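PDB 5X2H: CRISPR-associated endonuclease Cas9 from Campylobacter jejuni subsp. jejuni serotype O:2, which defends bacteria as an RNA-guided endonuclease, its natural form cutting the guide-complementary DNA strand with an HNH domain and the other strand with a RuvC-like domain. Local coordinates for residues T447-E452 with K503-F508; D439-F444 with L499-D504; K667-N672 with T702-L707. All coordinates share one frame; numbering follows the deposited sequence.

Interaction 1: residues T447-E452 with K503-F508. With nucleotides of chain C.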
loop_
_atom_site.group_PDB
_atom_site.type_symbol
_atom_site.label_atom_id
_atom_site.label_comp_id
_atom_site.label_asym_id
_atom_site.label_seq_id
_atom_site.Cartn_x
_atom_site.Cartn_y
_atom_site.Cartn_z
ATOM N N THR A 447 -12.327 15.368 -7.678
ATOM C CA THR A 447 -12.979 14.980 -8.919
ATOM C C THR A 447 -13.583 13.589 -8.779
ATOM O O THR A 447 -13.228 12.821 -7.881
ATOM C CB THR A 447 -11.987 15.002 -10.086
ATOM O OG1 THR A 447 -11.113 13.870 -9.993
ATOM C CG2 THR A 447 -11.155 16.276 -10.058
ATOM N N TYR A 448 -14.506 13.266 -9.686
ATOM C CA TYR A 448 -15.081 11.925 -9.672
ATOM C C TYR A 448 -14.136 10.870 -10.231
ATOM O O TYR A 448 -14.500 9.689 -10.250
ATOM C CB TYR A 448 -16.407 11.897 -10.438
ATOM C CG TYR A 448 -16.442 12.778 -11.662
ATOM C CD1 TYR A 448 -15.582 12.554 -12.728
ATOM C CD2 TYR A 448 -17.346 13.828 -11.760
ATOM C CE1 TYR A 448 -15.610 13.356 -13.852
ATOM C CE2 TYR A 448 -17.385 14.634 -12.879
ATOM C CZ TYR A 448 -16.514 14.393 -13.922
ATOM O OH TYR A 448 -16.541 15.190 -15.043
ATOM N N TYR A 449 -12.944 11.260 -10.687
ATOM C CA TYR A 449 -11.917 10.301 -11.068
ATOM C C TYR A 449 -11.146 9.762 -9.873
ATOM O O TYR A 449 -10.279 8.900 -10.056
ATOM C CB TYR A 449 -10.925 10.934 -12.048
ATOM C CG TYR A 449 -11.507 11.343 -13.381
ATOM C CD1 TYR A 449 -11.833 10.393 -14.340
ATOM C CD2 TYR A 449 -11.703 12.683 -13.694
ATOM C CE1 TYR A 449 -12.357 10.763 -15.566
ATOM C CE2 TYR A 449 -12.225 13.063 -14.917
ATOM C CZ TYR A 449 -12.550 12.097 -15.849
ATOM O OH TYR A 449 -13.070 12.470 -17.067
ATOM N N LYS A 450 -11.440 10.240 -8.661
ATOM C CA LYS A 450 -10.604 9.915 -7.510
ATOM C C LYS A 450 -10.702 8.440 -7.143
ATOM O O LYS A 450 -9.680 7.759 -6.998
ATOM C CB LYS A 450 -10.985 10.787 -6.315
ATOM C CG LYS A 450 -10.244 10.410 -5.043
ATOM C CD LYS A 450 -8.735 10.468 -5.248
ATOM C CE LYS A 450 -7.993 9.693 -4.168
ATOM N NZ LYS A 450 -8.263 8.227 -4.239
ATOM N N ASP A 451 -11.924 7.929 -6.980
ATOM C CA ASP A 451 -12.110 6.550 -6.542
ATOM C C ASP A 451 -11.531 5.535 -7.518
ATOM O O ASP A 451 -11.383 4.364 -7.149
ATOM C CB ASP A 451 -13.598 6.269 -6.322
ATOM C CG ASP A 451 -14.240 7.247 -5.358
ATOM O OD1 ASP A 451 -13.502 7.905 -4.593
ATOM O OD2 ASP A 451 -15.485 7.358 -5.363
ATOM N N GLU A 452 -11.191 5.947 -8.742
ATOM C CA GLU A 452 -10.603 5.027 -9.708
ATOM C C GLU A 452 -9.151 4.690 -9.393
ATOM O O GLU A 452 -8.647 3.668 -9.875
ATOM C CB GLU A 452 -10.683 5.616 -11.117
ATOM C CG GLU A 452 -12.066 6.060 -11.552
ATOM C CD GLU A 452 -12.077 6.559 -12.983
ATOM O OE1 GLU A 452 -11.064 6.355 -13.687
ATOM O OE2 GLU A 452 -13.090 7.153 -13.405
ATOM N N LYS A 503 -9.347 18.169 -19.125
ATOM C CA LYS A 503 -10.379 18.792 -19.944
ATOM C C LYS A 503 -11.741 18.822 -19.261
ATOM O O LYS A 503 -12.613 19.582 -19.691
ATOM C CB LYS A 503 -10.495 18.087 -21.299
ATOM C CG LYS A 503 -11.021 16.660 -21.263
ATOM C CD LYS A 503 -11.251 16.159 -22.685
ATOM C CE LYS A 503 -11.372 14.644 -22.754
ATOM N NZ LYS A 503 -12.612 14.122 -22.111
ATOM N N ASP A 504 -11.942 18.028 -18.211
ATOM C CA ASP A 504 -13.206 18.064 -17.488
ATOM C C ASP A 504 -13.273 19.188 -16.463
ATOM O O ASP A 504 -14.376 19.577 -16.067
ATOM C CB ASP A 504 -13.461 16.732 -16.779
ATOM C CG ASP A 504 -14.000 15.663 -17.707
ATOM O OD1 ASP A 504 -14.089 15.915 -18.926
ATOM O OD2 ASP A 504 -14.342 14.570 -17.209
ATOM N N TYR A 505 -12.128 19.721 -16.026
ATOM C CA TYR A 505 -12.102 20.626 -14.886
ATOM C C TYR A 505 -11.343 21.928 -15.100
ATOM O O TYR A 505 -11.417 22.801 -14.228
ATOM C CB TYR A 505 -11.508 19.916 -13.658
ATOM C CG TYR A 505 -12.433 18.885 -13.059
ATOM C CD1 TYR A 505 -13.332 19.232 -12.061
ATOM C CD2 TYR A 505 -12.418 17.568 -13.499
ATOM C CE1 TYR A 505 -14.186 18.300 -11.513
ATOM C CE2 TYR A 505 -13.270 16.627 -12.958
ATOM C CZ TYR A 505 -14.151 16.999 -11.963
ATOM O OH TYR A 505 -15.004 16.071 -11.415
ATOM N N LEU A 506 -10.626 22.099 -16.206
ATOM C CA LEU A 506 -9.846 23.307 -16.440
ATOM C C LEU A 506 -10.500 24.160 -17.519
ATOM O O LEU A 506 -10.949 23.644 -18.547
ATOM C CB LEU A 506 -8.409 22.973 -16.848
ATOM C CG LEU A 506 -7.428 24.148 -16.811
ATOM C CD1 LEU A 506 -7.117 24.535 -15.371
ATOM C CD2 LEU A 506 -6.152 23.824 -17.572
ATOM N N ASP A 507 -10.548 25.468 -17.277
ATOM C CA ASP A 507 -11.082 26.417 -18.244
ATOM C C ASP A 507 -9.942 26.987 -19.076
ATOM O O ASP A 507 -8.942 27.462 -18.527
ATOM C CB ASP A 507 -11.838 27.541 -17.535
ATOM C CG ASP A 507 -12.607 28.422 -18.498
ATOM O OD1 ASP A 507 -12.842 27.988 -19.645
ATOM O OD2 ASP A 507 -12.973 29.549 -18.108
ATOM N N PHE A 508 -10.093 26.939 -20.395
ATOM C CA PHE A 508 -9.060 27.363 -21.329
ATOM C C PHE A 508 -9.439 28.680 -21.995
ATOM O O PHE A 508 -10.560 29.180 -21.865
ATOM C CB PHE A 508 -8.820 26.291 -22.399
ATOM C CG PHE A 508 -8.118 25.068 -21.888
ATOM C CD1 PHE A 508 -8.833 24.032 -21.310
ATOM C CD2 PHE A 508 -6.742 24.950 -21.997
ATOM C CE1 PHE A 508 -8.187 22.904 -20.843
ATOM C CE2 PHE A 508 -6.091 23.825 -21.531
ATOM C CZ PHE A 508 -6.813 22.800 -20.953
ATOM P P DC C 19 -13.423 1.845 -10.592
ATOM O OP1 DC C 19 -14.302 2.994 -10.907
ATOM O OP2 DC C 19 -13.868 0.462 -10.879
ATOM O "O5'" DC C 19 -12.014 2.075 -11.312
ATOM C "C5'" DC C 19 -11.545 1.149 -12.274
ATOM C "C4'" DC C 19 -10.032 1.190 -12.357
ATOM O "O4'" DC C 19 -9.471 0.422 -11.261
ATOM C "C3'" DC C 19 -9.447 0.573 -13.614
ATOM O "O3'" DC C 19 -9.342 1.553 -14.634
ATOM C "C2'" DC C 19 -8.078 0.109 -13.137
ATOM C "C1'" DC C 19 -8.403 -0.384 -11.731
ATOM N N1 DC C 19 -8.827 -1.823 -11.684
ATOM C C2 DC C 19 -7.881 -2.832 -11.905
ATOM O O2 DC C 19 -6.705 -2.521 -12.130
ATOM N N3 DC C 19 -8.283 -4.126 -11.863
ATOM C C4 DC C 19 -9.560 -4.426 -11.613
ATOM N N4 DC C 19 -9.905 -5.717 -11.582
ATOM C C5 DC C 19 -10.538 -3.414 -11.388
ATOM C C6 DC C 19 -10.132 -2.140 -11.431
ATOM P P DA C 18 -15.624 -1.860 -6.723
ATOM O OP1 DA C 18 -16.802 -0.986 -6.927
ATOM O OP2 DA C 18 -15.524 -3.148 -7.443
ATOM O "O5'" DA C 18 -14.309 -1.014 -7.053
ATOM C "C5'" DA C 18 -14.128 0.275 -6.480
ATOM C "C4'" DA C 18 -12.790 0.857 -6.894
ATOM O "O4'" DA C 18 -11.717 0.104 -6.273
ATOM C "C3'" DA C 18 -12.509 0.785 -8.380
ATOM O "O3'" DA C 18 -13.063 1.917 -9.031
ATOM C "C2'" DA C 18 -10.984 0.796 -8.422
ATOM C "C1'" DA C 18 -10.626 -0.010 -7.171
ATOM N N9 DA C 18 -10.379 -1.429 -7.429
ATOM C C8 DA C 18 -11.255 -2.466 -7.248
ATOM N N7 DA C 18 -10.758 -3.641 -7.557
ATOM C C5 DA C 18 -9.464 -3.358 -7.966
ATOM C C6 DA C 18 -8.407 -4.178 -8.419
ATOM N N6 DA C 18 -8.505 -5.508 -8.539
ATOM N N1 DA C 18 -7.245 -3.575 -8.749
ATOM C C2 DA C 18 -7.150 -2.246 -8.626
ATOM N N3 DA C 18 -8.068 -1.374 -8.209
ATOM C C4 DA C 18 -9.213 -2.000 -7.891
#
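Tyr448 and Tyr505 meet from opposite sides of the contact with differently set first torsions. In Tyr448, CG lies between the backbone N and the carbonyl carbon (chi1 37°), while in Tyr505 CG is anti to the carbonyl carbon (chi1 -72°). Tyr505 OH sits over the centre of the Tyr448 ring, with Tyr448 CE2 3.1 Å from Tyr505 OH. The two ring planes are inclined by 52°, an oblique pairing. The same Tyr505 OH accepts a weak hydrogen bond of 3.3 Å from Tyr448 N, so one hydroxyl meets both the main chain and the aromatic face of a single residue. Over a face of the Tyr505 ring lies Thr447 CG2, in a CH-pi contact 3.6 Å from the ring centroid.

This arrangement secures the loop between helices 420-427 and 456-476 against the C-terminal part of helix 493-505, within the RuvC family region. The loop itself is shaped by a type I beta turn from Thr447 to Lys450. An ST turn is superposed on it, in which Thr447 OG1 accepts from Tyr449 N at 3.3 Å; the same oxygen also bonds to Phe444 O.

Asp504 gathers the polar ends of the two loop tyrosines. Tyr448 OH donates to Asp504 OD2 at 3.1 Å from well above the carboxylate plane, and it is bonded as well to Asn434 N. Tyr449 OH reaches the same Asp504 OD2 at 2.5 Å, so short that its exact length is doubtful. The Tyr448 bond, with Lys503 NZ in a long ion pair to Asp504 OD1, would probably favour the ionised carboxylate. Farther along the loop, main-chain oxygens approach the DNA of chain C: Asp451 O is 3.5 Å from O3' of DA18, and Glu452 O is 3.6 Å from O4' of DC19.

Interaction 2: residues D439-F444 with L499-D504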
loop_
_atom_site.group_PDB
_atom_site.type_symbol
_atom_site.label_atom_id
_atom_site.label_comp_id
_atom_site.label_asym_id
_atom_site.label_seq_id
_atom_site.Cartn_x
_atom_site.Cartn_y
_atom_site.Cartn_z
ATOM N N ASP A 439 -10.312 28.125 -13.201
ATOM C CA ASP A 439 -9.099 28.751 -13.720
ATOM C C ASP A 439 -7.879 27.879 -13.450
ATOM O O ASP A 439 -7.030 27.689 -14.328
ATOM C CB ASP A 439 -8.910 30.136 -13.099
ATOM C CG ASP A 439 -9.998 31.109 -13.501
ATOM O OD1 ASP A 439 -10.605 30.914 -14.574
ATOM O OD2 ASP A 439 -10.241 32.073 -12.744
ATOM N N PHE A 440 -7.771 27.351 -12.235
ATOM C CA PHE A 440 -6.700 26.443 -11.858
ATOM C C PHE A 440 -7.248 25.029 -11.733
ATOM O O PHE A 440 -8.430 24.827 -11.436
ATOM C CB PHE A 440 -6.053 26.866 -10.537
ATOM C CG PHE A 440 -5.486 28.255 -10.556
ATOM C CD1 PHE A 440 -4.223 28.496 -11.071
ATOM C CD2 PHE A 440 -6.213 29.322 -10.052
ATOM C CE1 PHE A 440 -3.697 29.772 -11.089
ATOM C CE2 PHE A 440 -5.692 30.601 -10.065
ATOM C CZ PHE A 440 -4.431 30.827 -10.584
ATOM N N LEU A 441 -6.384 24.053 -11.964
ATOM C CA LEU A 441 -6.800 22.664 -11.855
ATOM C C LEU A 441 -7.032 22.324 -10.388
ATOM O O LEU A 441 -6.111 22.474 -9.575
ATOM C CB LEU A 441 -5.749 21.744 -12.467
ATOM C CG LEU A 441 -6.186 20.297 -12.714
ATOM C CD1 LEU A 441 -7.381 20.257 -13.654
ATOM C CD2 LEU A 441 -5.036 19.474 -13.273
ATOM N N PRO A 442 -8.229 21.894 -10.004
ATOM C CA PRO A 442 -8.487 21.583 -8.594
ATOM C C PRO A 442 -7.803 20.288 -8.186
ATOM O O PRO A 442 -7.287 19.532 -9.011
ATOM C CB PRO A 442 -10.010 21.451 -8.536
ATOM C CG PRO A 442 -10.380 20.987 -9.905
ATOM C CD PRO A 442 -9.421 21.679 -10.843
ATOM N N ALA A 443 -7.809 20.043 -6.878
ATOM C CA ALA A 443 -7.232 18.818 -6.341
ATOM C C ALA A 443 -7.869 17.601 -6.996
ATOM O O ALA A 443 -9.095 17.509 -7.106
ATOM C CB ALA A 443 -7.426 18.765 -4.827
ATOM N N PHE A 444 -7.024 16.670 -7.446
ATOM C CA PHE A 444 -7.518 15.444 -8.060
ATOM C C PHE A 444 -8.436 14.668 -7.124
ATOM O O PHE A 444 -9.297 13.914 -7.595
ATOM C CB PHE A 444 -6.338 14.570 -8.496
ATOM C CG PHE A 444 -6.745 13.307 -9.193
ATOM C CD1 PHE A 444 -7.156 13.335 -10.515
ATOM C CD2 PHE A 444 -6.717 12.093 -8.529
ATOM C CE1 PHE A 444 -7.533 12.175 -11.162
ATOM C CE2 PHE A 444 -7.093 10.927 -9.171
ATOM C CZ PHE A 444 -7.500 10.969 -10.489
ATOM N N LEU A 499 -5.437 13.431 -19.094
ATOM C CA LEU A 499 -6.086 14.209 -20.144
ATOM C C LEU A 499 -7.561 14.437 -19.830
ATOM O O LEU A 499 -8.052 15.571 -19.908
ATOM C CB LEU A 499 -5.914 13.505 -21.490
ATOM C CG LEU A 499 -6.563 14.138 -22.723
ATOM C CD1 LEU A 499 -5.607 14.092 -23.907
ATOM C CD2 LEU A 499 -7.871 13.438 -23.070
ATOM N N ASN A 500 -8.288 13.371 -19.480
ATOM C CA ASN A 500 -9.703 13.517 -19.144
ATOM C C ASN A 500 -9.887 14.371 -17.897
ATOM O O ASN A 500 -10.840 15.151 -17.802
ATOM C CB ASN A 500 -10.344 12.144 -18.945
ATOM C CG ASN A 500 -10.434 11.349 -20.228
ATOM O OD1 ASN A 500 -10.751 11.889 -21.289
ATOM N ND2 ASN A 500 -10.159 10.053 -20.140
ATOM N N TYR A 501 -8.981 14.229 -16.928
ATOM C CA TYR A 501 -9.035 15.034 -15.713
ATOM C C TYR A 501 -8.768 16.507 -16.007
ATOM O O TYR A 501 -9.319 17.383 -15.332
ATOM C CB TYR A 501 -8.044 14.448 -14.702
ATOM C CG TYR A 501 -7.534 15.336 -13.585
ATOM C CD1 TYR A 501 -8.396 16.086 -12.792
ATOM C CD2 TYR A 501 -6.179 15.361 -13.277
ATOM C CE1 TYR A 501 -7.910 16.874 -11.757
ATOM C CE2 TYR A 501 -5.688 16.136 -12.249
ATOM C CZ TYR A 501 -6.553 16.889 -11.490
ATOM O OH TYR A 501 -6.046 17.659 -10.468
ATOM N N THR A 502 -7.972 16.800 -17.035
ATOM C CA THR A 502 -7.659 18.191 -17.343
ATOM C C THR A 502 -8.779 18.860 -18.135
ATOM O O THR A 502 -9.142 20.006 -17.848
ATOM C CB THR A 502 -6.338 18.277 -18.107
ATOM O OG1 THR A 502 -5.299 17.659 -17.335
ATOM C CG2 THR A 502 -5.964 19.729 -18.367
ATOM N N LYS A 503 -9.347 18.169 -19.125
ATOM C CA LYS A 503 -10.379 18.792 -19.944
ATOM C C LYS A 503 -11.741 18.822 -19.261
ATOM O O LYS A 503 -12.613 19.582 -19.691
ATOM C CB LYS A 503 -10.495 18.087 -21.299
ATOM C CG LYS A 503 -11.021 16.660 -21.263
ATOM C CD LYS A 503 -11.251 16.159 -22.685
ATOM C CE LYS A 503 -11.372 14.644 -22.754
ATOM N NZ LYS A 503 -12.612 14.122 -22.111
ATOM N N ASP A 504 -11.942 18.028 -18.211
ATOM C CA ASP A 504 -13.206 18.064 -17.488
ATOM C C ASP A 504 -13.273 19.188 -16.463
ATOM O O ASP A 504 -14.376 19.577 -16.067
ATOM C CB ASP A 504 -13.461 16.732 -16.779
ATOM C CG ASP A 504 -14.000 15.663 -17.707
ATOM O OD1 ASP A 504 -14.089 15.915 -18.926
ATOM O OD2 ASP A 504 -14.342 14.570 -17.209
#
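Tyr501 leaves helix 493-505 with CG anti to its backbone N (chi1 158°), and from CB the ring runs into the loop segment 439-444. At CG the ring already meets Phe444, whose CD1 stands 3.7 Å from Tyr501 CG and lies over the middle of one ring face. This is a T-shaped (edge-to-face) pair: the edge of Phe444 points at the face of Tyr501, with the planes 79° apart. Tyr501 CD2 has Phe444 CD1 at 3.6 Å, Tyr501 CD1 lies under the same carbon, and Tyr501 CE2 is shared between it and Leu441 CD2. Farther out, the opposite face is covered by Leu441, with Leu441 CD1 3.9 Å from Tyr501 CE1 and Leu441 CD2 3.5 Å from Tyr501 CZ.

At the tip, Tyr501 OH donates to Pro442 O at 2.7 Å, approaching nearly along the C=O axis (171°). Phe444 N is also close to this hydroxyl, but its angle is too poor for a hydrogen bond. Leu441 reaches past the tyrosine to the helix backbone, its CD1 lying 4.2 Å from Thr502 CA, while Thr502 OG1 is engaged with Val498 O.

Helix 456-476 also packs on the ring through Ile462 and Arg466, and Arg466 NE bonds to Leu441 O. Ala443, whose CB points away from helix 493-505, rests against a sugar of the bound RNA.

The chemistry is that of a buried phenol: apolar groups cover both ring faces, and a peptide carbonyl of the loop satisfies the hydroxyl. That bond fixes the tip, while Phe444 and Leu441 on opposite faces limit how the ring turns.

Interaction 3: residues K667-N672 with T702-L707. With nucleotides of chain B.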
loop_
_atom_site.group_PDB
_atom_site.type_symbol
_atom_site.label_atom_id
_atom_site.label_comp_id
_atom_site.label_asym_id
_atom_site.label_seq_id
_atom_site.Cartn_x
_atom_site.Cartn_y
_atom_site.Cartn_z
ATOM N N LYS A 667 22.815 7.944 19.020
ATOM C CA LYS A 667 23.477 7.214 17.944
ATOM C C LYS A 667 22.908 5.810 17.796
ATOM O O LYS A 667 22.990 5.217 16.715
ATOM C CB LYS A 667 24.985 7.157 18.198
ATOM C CG LYS A 667 25.662 8.520 18.214
ATOM C CD LYS A 667 27.105 8.419 18.679
ATOM C CE LYS A 667 27.915 7.498 17.782
ATOM N NZ LYS A 667 28.017 8.023 16.396
ATOM N N ILE A 668 22.347 5.266 18.875
ATOM C CA ILE A 668 21.584 4.027 18.853
ATOM C C ILE A 668 20.418 4.194 19.816
ATOM O O ILE A 668 20.422 5.066 20.689
ATOM C CB ILE A 668 22.421 2.788 19.246
ATOM C CG1 ILE A 668 23.192 3.055 20.543
ATOM C CG2 ILE A 668 23.349 2.382 18.111
ATOM C CD1 ILE A 668 23.948 1.848 21.075
ATOM N N ARG A 669 19.411 3.343 19.647
ATOM C CA ARG A 669 18.223 3.377 20.480
ATOM C C ARG A 669 18.062 2.049 21.205
ATOM O O ARG A 669 18.583 1.013 20.780
ATOM C CB ARG A 669 16.966 3.669 19.652
ATOM C CG ARG A 669 17.144 4.757 18.609
ATOM C CD ARG A 669 17.245 6.138 19.226
ATOM N NE ARG A 669 17.509 7.150 18.206
ATOM C CZ ARG A 669 17.322 8.455 18.375
ATOM N NH1 ARG A 669 16.858 8.919 19.527
ATOM N NH2 ARG A 669 17.591 9.298 17.386
ATOM N N LYS A 670 17.326 2.095 22.309
ATOM C CA LYS A 670 16.964 0.909 23.079
ATOM C C LYS A 670 15.443 0.894 23.187
ATOM O O LYS A 670 14.867 1.653 23.974
ATOM C CB LYS A 670 17.631 0.920 24.451
ATOM C CG LYS A 670 18.160 -0.434 24.896
ATOM C CD LYS A 670 17.514 -0.896 26.189
ATOM C CE LYS A 670 18.531 -1.032 27.308
ATOM N NZ LYS A 670 19.071 0.286 27.731
ATOM N N VAL A 671 14.791 0.051 22.389
ATOM C CA VAL A 671 13.341 -0.103 22.421
ATOM C C VAL A 671 13.021 -1.484 22.976
ATOM O O VAL A 671 13.596 -2.488 22.536
ATOM C CB VAL A 671 12.707 0.116 21.031
ATOM C CG1 VAL A 671 13.104 1.480 20.477
ATOM C CG2 VAL A 671 13.094 -0.982 20.046
ATOM N N ASN A 672 12.135 -1.528 23.972
ATOM C CA ASN A 672 11.717 -2.786 24.599
ATOM C C ASN A 672 12.915 -3.597 25.088
ATOM O O ASN A 672 12.902 -4.830 25.057
ATOM C CB ASN A 672 10.859 -3.617 23.644
ATOM C CG ASN A 672 9.652 -2.851 23.134
ATOM O OD1 ASN A 672 9.034 -2.084 23.875
ATOM N ND2 ASN A 672 9.319 -3.042 21.860
ATOM N N THR A 702 13.891 9.887 12.857
ATOM C CA THR A 702 12.468 9.597 13.014
ATOM C C THR A 702 12.123 9.287 14.464
ATOM O O THR A 702 11.055 9.678 14.955
ATOM C CB THR A 702 12.069 8.426 12.118
ATOM O OG1 THR A 702 12.993 7.347 12.311
ATOM C CG2 THR A 702 12.071 8.842 10.654
ATOM N N MET A 703 13.016 8.587 15.168
ATOM C CA MET A 703 12.769 8.283 16.574
ATOM C C MET A 703 12.662 9.555 17.405
ATOM O O MET A 703 11.843 9.635 18.326
ATOM C CB MET A 703 13.872 7.377 17.119
ATOM C CG MET A 703 13.734 7.093 18.602
ATOM S SD MET A 703 12.125 6.381 19.021
ATOM C CE MET A 703 12.405 4.659 18.633
ATOM N N ASP A 704 13.480 10.564 17.091
ATOM C CA ASP A 704 13.454 11.804 17.862
ATOM C C ASP A 704 12.106 12.504 17.738
ATOM O O ASP A 704 11.592 13.052 18.720
ATOM C CB ASP A 704 14.586 12.724 17.406
ATOM C CG ASP A 704 15.955 12.128 17.662
ATOM O OD1 ASP A 704 16.218 11.722 18.814
ATOM O OD2 ASP A 704 16.759 12.048 16.711
ATOM N N PHE A 705 11.520 12.500 16.538
ATOM C CA PHE A 705 10.184 13.062 16.372
ATOM C C PHE A 705 9.148 12.249 17.137
ATOM O O PHE A 705 8.212 12.812 17.714
ATOM C CB PHE A 705 9.817 13.134 14.889
ATOM C CG PHE A 705 8.414 13.612 14.635
ATOM C CD1 PHE A 705 8.111 14.963 14.683
ATOM C CD2 PHE A 705 7.400 12.714 14.347
ATOM C CE1 PHE A 705 6.821 15.410 14.453
ATOM C CE2 PHE A 705 6.106 13.153 14.116
ATOM C CZ PHE A 705 5.817 14.503 14.169
ATOM N N ALA A 706 9.294 10.921 17.143
ATOM C CA ALA A 706 8.368 10.083 17.896
ATOM C C ALA A 706 8.431 10.402 19.381
ATOM O O ALA A 706 7.395 10.470 20.057
ATOM C CB ALA A 706 8.673 8.607 17.651
ATOM N N LEU A 707 9.641 10.605 19.908
ATOM C CA LEU A 707 9.818 10.971 21.307
ATOM C C LEU A 707 9.368 12.394 21.597
ATOM O O LEU A 707 9.226 12.749 22.772
ATOM C CB LEU A 707 11.287 10.803 21.706
ATOM C CG LEU A 707 11.866 9.388 21.636
ATOM C CD1 LEU A 707 13.382 9.416 21.824
ATOM C CD2 LEU A 707 11.205 8.491 22.680
ATOM P P A B 50 6.804 -0.347 20.642
ATOM O OP1 A B 50 7.152 -1.069 21.889
ATOM O OP2 A B 50 5.384 -0.071 20.309
ATOM O "O5'" A B 50 7.583 1.041 20.672
ATOM C "C5'" A B 50 8.876 1.145 21.251
ATOM C "C4'" A B 50 9.250 2.586 21.475
ATOM O "O4'" A B 50 9.165 3.299 20.213
ATOM C "C3'" A B 50 8.333 3.361 22.409
ATOM O "O3'" A B 50 8.682 3.203 23.771
ATOM C "C2'" A B 50 8.471 4.793 21.915
ATOM O "O2'" A B 50 9.671 5.378 22.399
ATOM C "C1'" A B 50 8.613 4.579 20.411
ATOM N N9 A B 50 7.309 4.623 19.725
ATOM C C8 A B 50 6.684 3.590 19.072
ATOM N N7 A B 50 5.530 3.924 18.546
ATOM C C5 A B 50 5.386 5.263 18.878
ATOM C C6 A B 50 4.366 6.196 18.616
ATOM N N6 A B 50 3.261 5.909 17.930
ATOM N N1 A B 50 4.528 7.452 19.087
ATOM C C2 A B 50 5.643 7.738 19.774
ATOM N N3 A B 50 6.668 6.946 20.086
ATOM C C4 A B 50 6.476 5.707 19.603
ATOM P P U B 80 3.454 15.871 8.831
ATOM O OP1 U B 80 3.520 14.389 8.800
ATOM O OP2 U B 80 2.222 16.564 8.383
ATOM O "O5'" U B 80 3.764 16.343 10.320
ATOM C "C5'" U B 80 3.109 15.730 11.426
ATOM C "C4'" U B 80 2.883 16.695 12.567
ATOM O "O4'" U B 80 4.152 16.989 13.217
ATOM C "C3'" U B 80 2.278 18.049 12.186
ATOM O "O3'" U B 80 1.433 18.495 13.246
ATOM C "C2'" U B 80 3.508 18.951 12.124
ATOM O "O2'" U B 80 3.245 20.330 12.284
ATOM C "C1'" U B 80 4.332 18.390 13.276
ATOM N N1 U B 80 5.766 18.696 13.218
ATOM C C2 U B 80 6.274 19.386 14.301
ATOM O O2 U B 80 5.583 19.723 15.248
ATOM N N3 U B 80 7.614 19.664 14.236
ATOM C C4 U B 80 8.475 19.328 13.214
ATOM O O4 U B 80 9.659 19.652 13.300
ATOM C C5 U B 80 7.874 18.615 12.128
ATOM C C6 U B 80 6.567 18.327 12.164
ATOM P P A B 47 4.207 -10.442 25.591
ATOM O OP1 A B 47 3.185 -9.473 26.060
ATOM O OP2 A B 47 3.851 -11.531 24.647
ATOM O "O5'" A B 47 5.400 -9.647 24.896
ATOM C "C5'" A B 47 6.046 -8.570 25.555
ATOM C "C4'" A B 47 7.237 -8.080 24.770
ATOM O "O4'" A B 47 8.257 -9.112 24.703
ATOM C "C3'" A B 47 6.982 -7.733 23.314
ATOM O "O3'" A B 47 6.366 -6.470 23.146
ATOM C "C2'" A B 47 8.379 -7.818 22.715
ATOM O "O2'" A B 47 9.137 -6.664 23.049
ATOM C "C1'" A B 47 8.958 -9.009 23.478
ATOM N N9 A B 47 8.800 -10.265 22.721
ATOM C C8 A B 47 7.802 -11.201 22.820
ATOM N N7 A B 47 7.945 -12.212 21.993
ATOM C C5 A B 47 9.112 -11.919 21.299
ATOM C C6 A B 47 9.810 -12.596 20.280
ATOM N N6 A B 47 9.419 -13.759 19.752
ATOM N N1 A B 47 10.942 -12.026 19.808
ATOM C C2 A B 47 11.338 -10.858 20.330
ATOM N N3 A B 47 10.770 -10.130 21.289
ATOM C C4 A B 47 9.645 -10.718 21.734
#
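Arg669 and Asp704 form a two-pronged salt bridge between strand 668-671 and helix 702-707. Arg669 NH1 donates to Asp704 OD1 at 3.0 Å, and a weak bond of 3.0 Å joins Arg669 NH2 to Asp704 OD2. The pairing is not flat, the guanidinium and carboxylate planes being 60° apart. Asp704 OD1 lies close to the guanidinium plane, yet the donor meets it from above the carboxylate plane. Both groups have second partners that help to position them, Asn678 OD1 for Arg669 NE and Tyr701 N for Asp704 OD2.

A bend at chi2 (-72°) directs CD of Arg669 along the flank of Met703, and the two side chains slide past each other in opposite directions. Arg669 CD is 3.7 Å from Met703 CG, while Met703 CB stands over the centre of the guanidinium face. Beyond the sulfur, Met703 CE touches Val671 CG1 at 3.7 Å, extending the apolar seam along the strand.

The helix goes on to pack against the sugar and base of A50 of chain B, an RNA nucleotide. Met703 CE lies 3.9 Å from O4' of A50, Leu707 CD2 is 3.5 Å from O2' of that nucleotide, and Ala706 CB is 3.6 Å from its N3. On another side of the helix, Phe705 CZ comes within 3.1 Å of O4' of U80 of chain B, which lies at the edge of the ring.

Strand 668-671 pairs antiparallel with 674-677 in the family region of the CjCas9 wedge domain, and the axes of the two short segments are inclined at 49°. Here the strand-helix contact forms part of a guide-RNA-binding surface, consistent with the RNA-scaffold recognition by wedge domains in Cas9 enzymes.

Interactions 1 and 2 form one continuous patch of packing, with centres about 4 Å apart: both join the loop between helices 420-427 and 456-476 to helix 493-505, and they share Lys503 and Asp504. They also touch directly, as where Tyr449 OH meets Asn500 CB. Along the chain 439-444 precedes 447-452, and both contacts end on overlapping parts of that helix before interaction 3 begins. The centre of interaction 3 lies about 43 Å from that of interaction 1 and about 42 Å from that of interaction 2, in the wedge rather than the RuvC region. Nucleic acid is near all three, so RuvC and wedge elements approach the guide-target assembly from separate places.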